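Local coordinates for serine protease inhibitor (Schistosoma haematobium, PDB 3STO), which has a serpin fold and probably inhibits serine-type endopeptidases, at residues 25-30 / 309-313; 40-46 / 340-346; 196-202 / 246-251. All coordinates share one frame; numbering follows the deposited sequence.

Contact 1 (25-30 / 309-313)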
loop_
_atom_site.group_PDB
_atom_site.type_symbol
_atom_site.label_atom_id
_atom_site.label_comp_id
_atom_site.label_asym_id
_atom_site.label_seq_id
_atom_site.Cartn_x
_atom_site.Cartn_y
_atom_site.Cartn_z
ATOM N N ALA A 25 13.522 0.005 1.717
ATOM C CA ALA A 25 14.162 -0.927 0.806
ATOM C C ALA A 25 13.175 -1.329 -0.252
ATOM O O ALA A 25 13.494 -1.422 -1.452
ATOM C CB ALA A 25 14.661 -2.179 1.563
ATOM N N TYR A 26 11.959 -1.585 0.194
ATOM C CA TYR A 26 10.935 -1.982 -0.740
ATOM C C TYR A 26 10.611 -0.846 -1.755
ATOM O O TYR A 26 10.410 -1.095 -2.941
ATOM C CB TYR A 26 9.704 -2.439 0.015
ATOM C CG TYR A 26 8.492 -2.518 -0.849
ATOM C CD1 TYR A 26 8.333 -3.579 -1.742
ATOM C CD2 TYR A 26 7.505 -1.516 -0.809
ATOM C CE1 TYR A 26 7.213 -3.670 -2.568
ATOM C CE2 TYR A 26 6.371 -1.591 -1.617
ATOM C CZ TYR A 26 6.237 -2.681 -2.500
ATOM O OH TYR A 26 5.137 -2.814 -3.311
ATOM N N LEU A 27 10.574 0.395 -1.291
ATOM C CA LEU A 27 10.156 1.497 -2.166
ATOM C C LEU A 27 11.253 1.918 -3.145
ATOM O O LEU A 27 10.954 2.149 -4.292
ATOM C CB LEU A 27 9.610 2.683 -1.359
ATOM C CG LEU A 27 8.226 2.546 -0.714
ATOM C CD1 LEU A 27 7.968 3.697 0.224
ATOM C CD2 LEU A 27 7.122 2.462 -1.739
ATOM N N SER A 28 12.520 1.948 -2.720
ATOM C CA SER A 28 13.603 2.265 -3.659
ATOM C C SER A 28 13.765 1.272 -4.773
ATOM O O SER A 28 14.367 1.589 -5.777
ATOM C CB SER A 28 14.961 2.434 -2.997
ATOM O OG SER A 28 15.085 1.577 -1.901
ATOM N N THR A 29 13.215 0.084 -4.631
ATOM C CA THR A 29 13.411 -0.903 -5.668
ATOM C C THR A 29 12.213 -0.936 -6.578
ATOM O O THR A 29 12.339 -0.866 -7.790
ATOM C CB THR A 29 13.670 -2.320 -5.098
ATOM O OG1 THR A 29 14.905 -2.309 -4.364
ATOM C CG2 THR A 29 13.749 -3.341 -6.252
ATOM N N VAL A 30 11.048 -1.032 -5.978
ATOM C CA VAL A 30 9.835 -1.248 -6.729
ATOM C C VAL A 30 9.478 -0.027 -7.587
ATOM O O VAL A 30 8.837 -0.172 -8.611
ATOM C CB VAL A 30 8.671 -1.594 -5.797
ATOM C CG1 VAL A 30 8.175 -0.351 -5.039
ATOM C CG2 VAL A 30 7.546 -2.241 -6.590
ATOM N N THR A 309 10.901 -7.841 -7.019
ATOM C CA THR A 309 11.332 -6.853 -6.029
ATOM C C THR A 309 11.760 -7.505 -4.730
ATOM O O THR A 309 12.786 -7.133 -4.168
ATOM C CB THR A 309 10.193 -5.854 -5.672
ATOM O OG1 THR A 309 9.729 -5.202 -6.855
ATOM C CG2 THR A 309 10.681 -4.816 -4.674
ATOM N N LEU A 310 10.945 -8.452 -4.252
ATOM C CA LEU A 310 11.268 -9.230 -3.039
ATOM C C LEU A 310 12.551 -10.068 -3.163
ATOM O O LEU A 310 13.335 -10.146 -2.226
ATOM C CB LEU A 310 10.089 -10.120 -2.601
ATOM C CG LEU A 310 8.860 -9.363 -2.078
ATOM C CD1 LEU A 310 7.702 -10.296 -1.880
ATOM C CD2 LEU A 310 9.183 -8.639 -0.788
ATOM N N LYS A 311 12.770 -10.666 -4.328
ATOM C CA LYS A 311 14.036 -11.336 -4.582
ATOM C C LYS A 311 15.153 -10.342 -4.456
ATOM O O LYS A 311 16.145 -10.556 -3.725
ATOM C CB LYS A 311 14.062 -11.957 -5.977
ATOM C CG LYS A 311 13.414 -13.319 -6.052
ATOM C CD LYS A 311 13.160 -13.738 -7.477
ATOM C CE LYS A 311 12.745 -15.169 -7.512
ATOM N NZ LYS A 311 12.210 -15.553 -8.856
ATOM N N SER A 312 14.992 -9.248 -5.182
ATOM C CA SER A 312 15.962 -8.158 -5.155
ATOM C C SER A 312 16.312 -7.620 -3.754
ATOM O O SER A 312 17.434 -7.187 -3.534
ATOM C CB SER A 312 15.474 -7.013 -6.025
ATOM O OG SER A 312 16.293 -5.887 -5.806
ATOM N N ILE A 313 15.376 -7.648 -2.802
ATOM C CA ILE A 313 15.692 -7.135 -1.477
ATOM C C ILE A 313 16.021 -8.219 -0.465
ATOM O O ILE A 313 16.127 -7.936 0.736
ATOM C CB ILE A 313 14.610 -6.129 -0.896
ATOM C CG1 ILE A 313 13.281 -6.819 -0.592
ATOM C CG2 ILE A 313 14.377 -4.933 -1.836
ATOM C CD1 ILE A 313 12.210 -5.822 -0.184
HETATM O O HOH W 1 17.496 -3.771 -4.454
#
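Ile313 and Thr309 lie against one side of helix 18-30 and meet Ala25, Tyr26, Thr29 and Val30. This is helix-helix packing in the serpin fold. It joins an early helix to helix 307-312, the short helix that follows strand 287-305. No direct hydrogen bond crosses it. The two segments run in opposite senses, with Ala25 facing Ile313 and Val30 facing Thr309.

At one end the two branches of Ile313 divide the work. Ile313 CG2 rests 3.6 Å from Ala25 O and also borders Thr29 OG1. Ile313 CD1 reaches the Tyr26 backbone, 4.1 Å from Tyr26 CA. Ile313 is the first residue to leave the helical conformation, so this end of the contact is made by the helix terminus. At the other end the methyl of Thr309 does most of the touching. Thr309 CG2 lies 3.8 Å from Thr29 CG2, and the two side chains pass one another pointing opposite ways. Thr309 CG2 also approaches Tyr26 CD1 at 4.0 Å, while Thr309 OG1 sits beside Val30 CG2.

The polar link across the contact is made by a water. Water 1 bonds to Thr29 OG1 and to Ser312 OG. With chi1 of -64°, Thr29 turns its hydroxyl toward this water and its methyl toward Thr309.

The second shell helps to place Tyr26. Thr41 OG1 is the probable partner of its OH, and Pro43 and Ile46 of helix 43-55 touch its side chain. Within the helix, Val30 CG1 lies over one face of the Tyr26 ring, 3.9 Å above the ring plane, nearer its margin than its centre.

Contact 2 (40-46 / 340-346)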
loop_
_atom_site.group_PDB
_atom_site.type_symbol
_atom_site.label_atom_id
_atom_site.label_comp_id
_atom_site.label_asym_id
_atom_site.label_seq_id
_atom_site.Cartn_x
_atom_site.Cartn_y
_atom_site.Cartn_z
ATOM N N LEU A 40 1.001 2.676 -7.760
ATOM C CA LEU A 40 0.219 2.634 -6.529
ATOM C C LEU A 40 0.692 1.439 -5.688
ATOM O O LEU A 40 0.762 0.325 -6.183
ATOM C CB LEU A 40 -1.269 2.503 -6.886
ATOM C CG LEU A 40 -2.298 2.266 -5.796
ATOM C CD1 LEU A 40 -2.201 3.348 -4.766
ATOM C CD2 LEU A 40 -3.702 2.194 -6.362
ATOM N N THR A 41 1.049 1.676 -4.433
ATOM C CA THR A 41 1.395 0.585 -3.541
ATOM C C THR A 41 1.146 0.847 -2.043
ATOM O O THR A 41 1.230 1.981 -1.558
ATOM C CB THR A 41 2.885 0.175 -3.699
ATOM O OG1 THR A 41 3.092 -1.125 -3.124
ATOM C CG2 THR A 41 3.807 1.218 -3.021
ATOM N N CYS A 42 0.912 -0.248 -1.315
ATOM C CA CYS A 42 0.825 -0.240 0.150
ATOM C C CYS A 42 1.865 -1.137 0.859
ATOM O O CYS A 42 1.675 -2.349 1.015
ATOM C CB CYS A 42 -0.578 -0.631 0.586
ATOM S SG CYS A 42 -0.523 -1.169 2.311
ATOM N N PRO A 43 2.962 -0.538 1.307
ATOM C CA PRO A 43 4.135 -1.285 1.802
ATOM C C PRO A 43 3.902 -2.145 3.035
ATOM O O PRO A 43 4.627 -3.141 3.209
ATOM C CB PRO A 43 5.148 -0.181 2.128
ATOM C CG PRO A 43 4.652 1.019 1.413
ATOM C CD PRO A 43 3.184 0.915 1.298
ATOM N N LEU A 44 2.931 -1.788 3.876
ATOM C CA LEU A 44 2.693 -2.560 5.111
ATOM C C LEU A 44 1.953 -3.872 4.832
ATOM O O LEU A 44 2.055 -4.834 5.572
ATOM C CB LEU A 44 1.949 -1.729 6.179
ATOM C CG LEU A 44 2.670 -0.497 6.730
ATOM C CD1 LEU A 44 1.860 0.126 7.855
ATOM C CD2 LEU A 44 4.066 -0.821 7.222
ATOM N N GLY A 45 1.183 -3.893 3.765
ATOM C CA GLY A 45 0.534 -5.104 3.350
ATOM C C GLY A 45 1.529 -6.135 2.864
ATOM O O GLY A 45 1.287 -7.321 3.027
ATOM N N ILE A 46 2.636 -5.687 2.266
ATOM C CA ILE A 46 3.706 -6.598 1.856
ATOM C C ILE A 46 4.348 -7.148 3.114
ATOM O O ILE A 46 4.601 -8.339 3.206
ATOM C CB ILE A 46 4.842 -5.902 1.048
ATOM C CG1 ILE A 46 4.309 -4.853 0.067
ATOM C CG2 ILE A 46 5.709 -6.930 0.338
ATOM C CD1 ILE A 46 3.323 -5.393 -0.943
ATOM N N PHE A 340 3.243 -13.670 -5.750
ATOM C CA PHE A 340 3.043 -12.854 -4.588
ATOM C C PHE A 340 2.545 -11.533 -5.190
ATOM O O PHE A 340 3.281 -10.775 -5.818
ATOM C CB PHE A 340 4.359 -12.732 -3.823
ATOM C CG PHE A 340 4.260 -12.004 -2.501
ATOM C CD1 PHE A 340 3.354 -10.999 -2.305
ATOM C CD2 PHE A 340 5.097 -12.331 -1.454
ATOM C CE1 PHE A 340 3.285 -10.316 -1.100
ATOM C CE2 PHE A 340 5.028 -11.650 -0.242
ATOM C CZ PHE A 340 4.114 -10.634 -0.076
ATOM N N ILE A 341 1.254 -11.299 -5.023
ATOM C CA ILE A 341 0.557 -10.285 -5.775
ATOM C C ILE A 341 -0.139 -9.343 -4.827
ATOM O O ILE A 341 -0.843 -9.796 -3.924
ATOM C CB ILE A 341 -0.498 -10.917 -6.745
ATOM C CG1 ILE A 341 0.192 -11.736 -7.839
ATOM C CG2 ILE A 341 -1.292 -9.857 -7.446
ATOM C CD1 ILE A 341 -0.754 -12.677 -8.557
ATOM N N GLN A 342 0.072 -8.037 -5.038
ATOM C CA GLN A 342 -0.713 -6.999 -4.364
ATOM C C GLN A 342 -1.688 -6.309 -5.344
ATOM O O GLN A 342 -1.315 -5.882 -6.431
ATOM C CB GLN A 342 0.176 -5.974 -3.634
ATOM C CG GLN A 342 -0.631 -4.900 -2.921
ATOM C CD GLN A 342 0.253 -3.909 -2.172
ATOM O OE1 GLN A 342 0.854 -3.015 -2.771
ATOM N NE2 GLN A 342 0.335 -4.062 -0.857
ATOM N N THR A 343 -2.949 -6.245 -4.967
ATOM C CA THR A 343 -3.925 -5.607 -5.795
ATOM C C THR A 343 -4.507 -4.433 -5.001
ATOM O O THR A 343 -4.961 -4.614 -3.858
ATOM C CB THR A 343 -4.992 -6.596 -6.276
ATOM O OG1 THR A 343 -5.999 -5.887 -7.021
ATOM C CG2 THR A 343 -5.638 -7.295 -5.119
ATOM N N ASN A 344 -4.443 -3.238 -5.604
ATOM C CA ASN A 344 -4.760 -1.969 -4.932
ATOM C C ASN A 344 -5.843 -1.160 -5.663
ATOM O O ASN A 344 -6.008 -1.247 -6.885
ATOM C CB ASN A 344 -3.501 -1.084 -4.799
ATOM C CG ASN A 344 -2.365 -1.763 -4.048
ATOM O OD1 ASN A 344 -2.421 -1.910 -2.831
ATOM N ND2 ASN A 344 -1.321 -2.176 -4.776
ATOM N N VAL A 345 -6.579 -0.361 -4.905
ATOM C CA VAL A 345 -7.481 0.634 -5.490
ATOM C C VAL A 345 -7.374 1.955 -4.743
ATOM O O VAL A 345 -7.335 1.970 -3.515
ATOM C CB VAL A 345 -8.939 0.174 -5.526
ATOM C CG1 VAL A 345 -9.380 -0.336 -4.166
ATOM C CG2 VAL A 345 -9.845 1.328 -6.026
ATOM N N LEU A 346 -7.268 3.043 -5.506
ATOM C CA LEU A 346 -7.300 4.407 -4.981
ATOM C C LEU A 346 -8.406 5.147 -5.708
ATOM O O LEU A 346 -8.250 5.532 -6.862
ATOM C CB LEU A 346 -5.959 5.126 -5.213
ATOM C CG LEU A 346 -5.775 6.571 -4.684
ATOM C CD1 LEU A 346 -5.964 6.682 -3.165
ATOM C CD2 LEU A 346 -4.399 7.133 -5.059
#
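Gln342 reaches from strand 339-348 into the turn between strand 39-41 and helix 43-55, where it grips Thr41 and Cys42. The position matches the shutter region of serpins, where the start of this helix lies behind the central sheet. All the residues that touch are buried.

The hydrogen bonds centre on the Gln342 amide. OE1 accepts three. Thr41 OG1 donates to Gln342 OE1 at 3.0 Å, in the carbonyl plane; its other partner is Tyr26 OH. Cys42 N donates to Gln342 OE1 at 3.1 Å along a nearly straight N-H line of 171°, but from above that plane. Asn344 ND2, from the same strand, likewise comes from above; it also bonds to Asn302 OD1. Gln342 NE2 returns a bond of 2.9 Å to Cys42 O, which lies almost in the amide plane. The amide thus pairs with both the N-H and the C=O of Cys42, which should hold its rotation. An extended chain, with chi1 and chi2 both near 180°, carries it this far. NE2 has a further partner in Asn190 of strand 186-197.

One bond is a helix cap: Cys42 stands at the N-cap, and its SG accepts from Gly45 N at 3.5 Å.

Apolar contacts flank the polar cluster. Leu40 CD2 packs 3.6 Å from Asn344 CB, and it continues to Leu346 CB at 3.9 Å. On the helix side, Ile46 CD1 lies close against the Gln342 amide, the side chains crossing at about a right angle. Beyond it, Ile46 CG2 touches Phe340 CZ, and Ile46 O sits at the ring edge, near its plane.

Contact 3 (196-202 / 246-251)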
loop_
_atom_site.group_PDB
_atom_site.type_symbol
_atom_site.label_atom_id
_atom_site.label_comp_id
_atom_site.label_asym_id
_atom_site.label_seq_id
_atom_site.Cartn_x
_atom_site.Cartn_y
_atom_site.Cartn_z
ATOM N N ASP A 196 -12.373 6.373 3.983
ATOM C CA ASP A 196 -12.883 7.397 4.871
ATOM C C ASP A 196 -13.379 8.640 4.110
ATOM O O ASP A 196 -12.950 8.905 3.007
ATOM C CB ASP A 196 -11.823 7.787 5.901
ATOM C CG ASP A 196 -12.430 8.438 7.163
ATOM O OD1 ASP A 196 -13.679 8.491 7.264
ATOM O OD2 ASP A 196 -11.661 8.905 8.038
ATOM N N PHE A 197 -14.282 9.387 4.735
ATOM C CA PHE A 197 -14.715 10.700 4.269
ATOM C C PHE A 197 -13.624 11.716 4.535
ATOM O O PHE A 197 -12.791 11.514 5.438
ATOM C CB PHE A 197 -15.975 11.127 5.031
ATOM C CG PHE A 197 -17.203 10.350 4.665
ATOM C CD1 PHE A 197 -17.531 10.123 3.340
ATOM C CD2 PHE A 197 -18.007 9.807 5.640
ATOM C CE1 PHE A 197 -18.649 9.384 2.995
ATOM C CE2 PHE A 197 -19.132 9.076 5.301
ATOM C CZ PHE A 197 -19.452 8.870 3.974
ATOM N N TRP A 198 -13.608 12.780 3.727
ATOM C CA TRP A 198 -12.822 13.971 4.027
ATOM C C TRP A 198 -13.331 14.556 5.315
ATOM O O TRP A 198 -14.524 14.530 5.591
ATOM C CB TRP A 198 -12.950 15.056 2.944
ATOM C CG TRP A 198 -12.488 14.622 1.599
ATOM C CD1 TRP A 198 -13.260 14.435 0.488
ATOM C CD2 TRP A 198 -11.142 14.282 1.223
ATOM N NE1 TRP A 198 -12.476 14.004 -0.560
ATOM C CE2 TRP A 198 -11.173 13.907 -0.140
ATOM C CE3 TRP A 198 -9.910 14.255 1.912
ATOM C CZ2 TRP A 198 -10.023 13.518 -0.838
ATOM C CZ3 TRP A 198 -8.772 13.864 1.221
ATOM C CH2 TRP A 198 -8.835 13.506 -0.148
ATOM N N GLN A 199 -12.408 15.081 6.103
ATOM C CA GLN A 199 -12.778 15.935 7.213
ATOM C C GLN A 199 -13.599 17.139 6.665
ATOM O O GLN A 199 -14.609 17.526 7.250
ATOM C CB GLN A 199 -11.519 16.359 7.988
ATOM C CG GLN A 199 -11.792 16.989 9.334
ATOM C CD GLN A 199 -12.371 18.406 9.187
ATOM O OE1 GLN A 199 -11.938 19.174 8.339
ATOM N NE2 GLN A 199 -13.363 18.735 10.003
ATOM N N SER A 200 -13.168 17.689 5.525
ATOM C CA SER A 200 -13.915 18.730 4.797
ATOM C C SER A 200 -14.115 18.424 3.285
ATOM O O SER A 200 -13.252 18.695 2.455
ATOM C CB SER A 200 -13.227 20.074 4.979
ATOM O OG SER A 200 -13.882 21.003 4.175
ATOM N N PRO A 201 -15.272 17.870 2.929
ATOM C CA PRO A 201 -15.535 17.341 1.593
ATOM C C PRO A 201 -15.706 18.435 0.572
ATOM O O PRO A 201 -16.023 19.556 0.942
ATOM C CB PRO A 201 -16.878 16.597 1.769
ATOM C CG PRO A 201 -17.150 16.612 3.211
ATOM C CD PRO A 201 -16.468 17.785 3.775
ATOM N N PHE A 202 -15.484 18.107 -0.693
ATOM C CA PHE A 202 -15.652 19.045 -1.790
ATOM C C PHE A 202 -17.128 19.110 -2.068
ATOM O O PHE A 202 -17.822 18.131 -1.865
ATOM C CB PHE A 202 -14.939 18.542 -3.053
ATOM C CG PHE A 202 -13.426 18.501 -2.948
ATOM C CD1 PHE A 202 -12.778 17.375 -2.443
ATOM C CD2 PHE A 202 -12.656 19.585 -3.375
ATOM C CE1 PHE A 202 -11.395 17.322 -2.380
ATOM C CE2 PHE A 202 -11.267 19.555 -3.311
ATOM C CZ PHE A 202 -10.623 18.394 -2.802
ATOM N N LYS A 246 -4.360 17.105 3.356
ATOM C CA LYS A 246 -5.791 17.271 3.482
ATOM C C LYS A 246 -6.303 16.127 4.343
ATOM O O LYS A 246 -6.341 14.981 3.913
ATOM C CB LYS A 246 -6.479 17.259 2.126
ATOM C CG LYS A 246 -7.986 17.352 2.223
ATOM C CD LYS A 246 -8.661 17.549 0.861
ATOM C CE LYS A 246 -10.195 17.629 0.997
ATOM N NZ LYS A 246 -10.609 18.638 1.995
ATOM N N PRO A 247 -6.712 16.446 5.569
ATOM C CA PRO A 247 -7.070 15.407 6.540
ATOM C C PRO A 247 -8.331 14.620 6.182
ATOM O O PRO A 247 -9.308 15.120 5.623
ATOM C CB PRO A 247 -7.296 16.200 7.845
ATOM C CG PRO A 247 -6.894 17.633 7.549
ATOM C CD PRO A 247 -6.975 17.806 6.064
ATOM N N LEU A 248 -8.308 13.351 6.550
ATOM C CA LEU A 248 -9.494 12.528 6.472
ATOM C C LEU A 248 -10.289 12.722 7.744
ATOM O O LEU A 248 -9.867 13.453 8.651
ATOM C CB LEU A 248 -9.127 11.062 6.188
ATOM C CG LEU A 248 -8.742 11.126 4.702
ATOM C CD1 LEU A 248 -7.413 10.539 4.432
ATOM C CD2 LEU A 248 -9.875 10.623 3.759
ATOM N N ASN A 249 -11.463 12.128 7.794
ATOM C CA ASN A 249 -12.352 12.448 8.874
ATOM C C ASN A 249 -11.829 11.869 10.189
ATOM O O ASN A 249 -11.864 12.517 11.214
ATOM C CB ASN A 249 -13.769 11.973 8.592
ATOM C CG ASN A 249 -14.738 12.570 9.571
ATOM O OD1 ASN A 249 -14.731 13.790 9.782
ATOM N ND2 ASN A 249 -15.517 11.733 10.226
ATOM N N ASN A 250 -11.324 10.648 10.138
ATOM C CA ASN A 250 -10.452 10.192 11.186
ATOM C C ASN A 250 -9.096 10.863 10.938
ATOM O O ASN A 250 -8.363 10.521 9.994
ATOM C CB ASN A 250 -10.379 8.652 11.201
ATOM C CG ASN A 250 -9.554 8.128 12.364
ATOM O OD1 ASN A 250 -8.633 8.807 12.815
ATOM N ND2 ASN A 250 -9.888 6.931 12.864
ATOM N N THR A 251 -8.766 11.847 11.755
ATOM C CA THR A 251 -7.674 12.732 11.388
ATOM C C THR A 251 -6.274 12.205 11.670
ATOM O O THR A 251 -5.279 12.924 11.496
ATOM C CB THR A 251 -7.854 14.133 11.971
ATOM O OG1 THR A 251 -7.677 14.089 13.393
ATOM C CG2 THR A 251 -9.243 14.684 11.592
HETATM O O HOH W 2 -10.531 17.724 4.759
#
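Lys246 runs its aliphatic chain across the Trp198 indole and ends at the backbone of Ser200. The site is consistent with the breach region of serpins, at the end of the central sheet where the reactive loop inserts. Strand 186-197 ends here beside the turn after strand 241-247.

From CB outward, the lysine first meets the six-membered ring of Trp198. Lys246 CB lies 4.2 Å from Trp198 CZ3. Lys246 CG comes to 3.7 Å from Trp198 CE3, and CD spans CE3 and CZ3. Lys246 CE stands over the face, 3.8 Å from the centroid of the six-membered ring of Trp198, as a CH-pi contact. CE also touches Phe202 CE1, which overlies the same indole face. The chain is extended up to CE, then bends at chi4 (52°). The bend brings Lys246 NZ within 2.7 Å of Ser200 O, to which it donates. NZ also donates to water 2, and Gln227 OE1 is a further partner. Water 2 in turn accepts from Ser200 N and donates to Pro247 O. The buried ammonium is therefore held by several polar groups.

The indole has its own partners: its NE1 bonds to Asn349 O, and Pro247 O lies at its edge, in plane.

Backbone pairing amounts to a single bridge, Trp198 with Leu248. Gln199 N donates to Pro247 O at 3.1 Å. Asn249 N donates to Phe197 O at 2.8 Å, but this bond is bent, with an angle of 136° at the hydrogen.

Asp196 ties the end of strand 186-197 to the loop after strand 241-247. Asp196 OD1 bonds to Thr105 OG1. Asp196 OD2 accepts from Asn250 N at 2.7 Å through the syn lone pair, nearly straight at 170°.

Contacts 1 and 2 form one continuous region, with centres 13 Å apart. They are joined by a probable hydrogen bond of 2.7 Å between Tyr26 OH and Thr41 OG1, and by packing of Leu310 CD1 on Phe340 CD2. Their segments alternate along the chain. Contact 3 is separate. Its nearest atoms are about 8 Å from contact 2 and about 17 Å from contact 1, and it lies across the chain's centre from contact 1. Strands 186-197 and 339-348 are parallel neighbours, so contacts 2 and 3 probably mark the shutter and breach of one serpin sheet. In serpins the reactive loop follows strand 339-348; residues 358-364, probably part of it, are not modelled.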